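Local structure of aphrodisin (Mesocricetus auratus, 1E5P) at residues N116-P120 with E121-I125. The protein acts as an aphrodisiac pheromone of the female hamster, a secreted lipocalin of the odorant-binding kind that elicits copulatory behaviour in males. Residues are numbered along the deposited sequence; the frame is centred on the assembly and turned at random.
Sequences NALTP and EENEI
Thr119 and Glu122 grip each other reciprocally where the chain enters helix 120-132. The backbone N of Thr119 donates to OE1 of Glu122 over 2.9 Å and almost straight (170°), reaching the oxygen from its anti side and 34° out of the carboxylate plane. In return Thr119 OG1 accepts from Glu122 N at 3.2 Å, giving a first-turn amide the acceptor that no preceding turn can supply. Threonine suits this place because its hydroxyl, set between the backbone N and the carbonyl carbon (chi1 61°), is brought within reach of Glu122 N, while CG2 rests 3.6 Å from Glu122 OE1. Glutamate has the length to return the bond: its chain, extended beyond CG, crosses the threonine side chain at a slant and brings OE1 back to Thr119 N. Pro120 fits the first turn, where its missing N-H costs no helical bond and its ring fixes phi at a helical value. Regular backbone bonding starts at once, Asn123 N meeting Thr119 O at 2.8 Å and Glu124 N meeting Pro120 O at 3.0 Å. Beside the cap, Leu118 lays CD1 against Asn123 OD1 (3.6 Å) and also packs on Lys91 of strand 91-99. Farther out, a water donates to both Ala117 O and Glu122 OE1, tying the incoming loop to the same carboxylate. Lys91 makes a long, weak ion pair with OE1, whereas Asp90 lies close to OE2. This is a capping box, with Thr119 as N-cap, opening the helix that packs beside the lipocalin beta-barrel.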
ATOM      1  N   ASN A 116       8.544 -12.212   3.340  1.00 32.82           N
ATOM      2  CA  ASN A 116       7.875 -13.207   4.173  1.00 32.56           C
ATOM      3  C   ASN A 116       6.493 -12.761   4.634  1.00 31.00           C
ATOM      4  O   ASN A 116       6.176 -11.583   4.693  1.00 29.23           O
ATOM      5  CB  ASN A 116       8.736 -13.471   5.415  1.00 34.71           C
ATOM      6  CG  ASN A 116      10.019 -14.225   5.105  1.00 35.19           C
ATOM      7  OD1 ASN A 116       9.995 -15.170   4.309  0.50 35.34           O
ATOM      8  ND2 ASN A 116      11.116 -13.804   5.714  0.50 33.94           N
ATOM      9  N   ALA A 117       5.688 -13.778   4.952  1.00 30.61           N
ATOM     10  CA  ALA A 117       4.373 -13.546   5.558  1.00 29.80           C
ATOM     11  C   ALA A 117       4.596 -12.869   6.912  1.00 28.38           C
ATOM     12  O   ALA A 117       5.667 -12.936   7.507  1.00 28.82           O
ATOM     13  CB  ALA A 117       3.670 -14.881   5.789  1.00 30.58           C
ATOM     14  N   LEU A 118       3.584 -12.196   7.424  1.00 27.82           N
ATOM     15  CA  LEU A 118       3.659 -11.504   8.694  1.00 27.63           C
ATOM     16  C   LEU A 118       3.827 -12.490   9.862  1.00 28.29           C
ATOM     17  O   LEU A 118       3.229 -13.564   9.797  1.00 29.03           O
ATOM     18  CB  LEU A 118       2.342 -10.752   8.943  1.00 27.52           C
ATOM     19  CG  LEU A 118       2.015  -9.571   8.040  1.00 30.00           C
ATOM     20  CD1 LEU A 118       1.089  -8.590   8.774  1.00 31.41           C
ATOM     21  CD2 LEU A 118       3.245  -8.850   7.529  1.00 30.80           C
ATOM     22  N   THR A 119       4.600 -12.099  10.845  1.00 28.74           N
ATOM     23  CA  THR A 119       4.727 -12.951  12.053  1.00 30.03           C
ATOM     24  C   THR A 119       3.505 -12.689  12.910  1.00 30.02           C
ATOM     25  O   THR A 119       2.719 -11.756  12.686  1.00 29.69           O
ATOM     26  CB  THR A 119       5.965 -12.536  12.862  1.00 30.96           C
ATOM     27  OG1 THR A 119       5.805 -11.173  13.268  1.00 30.14           O
ATOM     28  CG2 THR A 119       7.235 -12.665  12.042  1.00 32.40           C
ATOM     29  N   PRO A 120       3.346 -13.475  13.978  1.00 30.34           N
ATOM     30  CA  PRO A 120       2.209 -13.273  14.870  1.00 29.55           C
ATOM     31  C   PRO A 120       2.196 -11.875  15.439  1.00 27.80           C
ATOM     32  O   PRO A 120       1.121 -11.249  15.534  1.00 27.46           O
ATOM     33  CB  PRO A 120       2.411 -14.372  15.908  1.00 29.94           C
ATOM     34  CG  PRO A 120       2.994 -15.491  15.095  1.00 30.34           C
ATOM     35  CD  PRO A 120       3.994 -14.793  14.178  1.00 30.60           C
ATOM     36  N   GLU A 121       3.348 -11.316  15.821  1.00 25.82           N
ATOM     37  CA  GLU A 121       3.379  -9.970  16.376  1.00 25.73           C
ATOM     38  C   GLU A 121       3.027  -8.924  15.311  1.00 25.71           C
ATOM     39  O   GLU A 121       2.333  -7.946  15.600  1.00 24.43           O
ATOM     40  CB  GLU A 121       4.722  -9.616  17.021  1.00 25.71           C
ATOM     41  CG  GLU A 121       4.948 -10.336  18.345  1.00 26.46           C
ATOM     42  CD  GLU A 121       6.217  -9.985  19.068  1.00 28.17           C
ATOM     43  OE1 GLU A 121       7.010  -9.157  18.605  0.50 25.58           O
ATOM     44  OE2 GLU A 121       6.394 -10.565  20.192  0.50 28.38           O
ATOM     45  N   GLU A 122       3.537  -9.117  14.101  1.00 26.43           N
ATOM     46  CA  GLU A 122       3.175  -8.189  13.000  1.00 25.61           C
ATOM     47  C   GLU A 122       1.697  -8.239  12.714  1.00 25.41           C
ATOM     48  O   GLU A 122       1.054  -7.219  12.446  1.00 24.96           O
ATOM     49  CB  GLU A 122       4.041  -8.546  11.792  1.00 25.73           C
ATOM     50  CG  GLU A 122       5.485  -8.086  12.005  1.00 26.52           C
ATOM     51  CD  GLU A 122       6.476  -8.745  11.087  1.00 29.19           C
ATOM     52  OE1 GLU A 122       6.105  -9.683  10.337  1.00 27.16           O
ATOM     53  OE2 GLU A 122       7.652  -8.316  11.119  1.00 32.40           O
ATOM     54  N   ASN A 123       1.098  -9.451  12.752  1.00 26.32           N
ATOM     55  CA  ASN A 123      -0.356  -9.537  12.580  1.00 25.94           C
ATOM     56  C   ASN A 123      -1.077  -8.800  13.694  1.00 25.92           C
ATOM     57  O   ASN A 123      -2.099  -8.140  13.477  1.00 25.77           O
ATOM     58  CB  ASN A 123      -0.825 -10.999  12.528  1.00 26.93           C
ATOM     59  CG  ASN A 123      -0.706 -11.591  11.141  0.50 27.01           C
ATOM     60  OD1 ASN A 123      -1.155 -10.977  10.168  0.50 26.71           O
ATOM     61  ND2 ASN A 123      -0.105 -12.772  11.053  0.50 28.17           N
ATOM     62  N   GLU A 124      -0.609  -8.879  14.949  1.00 25.66           N
ATOM     63  CA  GLU A 124      -1.250  -8.153  16.043  1.00 24.95           C
ATOM     64  C   GLU A 124      -1.189  -6.652  15.790  1.00 23.61           C
ATOM     65  O   GLU A 124      -2.176  -5.940  15.993  1.00 24.40           O
ATOM     66  CB  GLU A 124      -0.572  -8.485  17.388  1.00 26.77           C
ATOM     67  CG  GLU A 124      -1.087  -7.663  18.559  1.00 28.70           C
ATOM     68  CD  GLU A 124      -2.544  -7.947  18.883  1.00 31.86           C
ATOM     69  OE1 GLU A 124      -3.086  -8.957  18.419  1.00 32.32           O
ATOM     70  OE2 GLU A 124      -3.159  -7.138  19.611  1.00 35.79           O
ATOM     71  N   ILE A 125      -0.044  -6.141  15.341  1.00 23.20           N
ATOM     72  CA  ILE A 125       0.076  -4.707  15.024  1.00 22.72           C
ATOM     73  C   ILE A 125      -0.933  -4.323  13.937  1.00 21.75           C
ATOM     74  O   ILE A 125      -1.578  -3.294  14.007  1.00 21.90           O
ATOM     75  CB  ILE A 125       1.503  -4.363  14.561  1.00 23.12           C
ATOM     76  CG1 ILE A 125       2.457  -4.489  15.764  1.00 22.94           C
ATOM     77  CG2 ILE A 125       1.552  -2.953  13.992  1.00 23.77           C
ATOM     78  CD1 ILE A 125       3.922  -4.279  15.432  1.00 24.36           C
TER
HETATM   79  O   HOH W   1       7.524 -11.331   8.381  1.00 40.92           O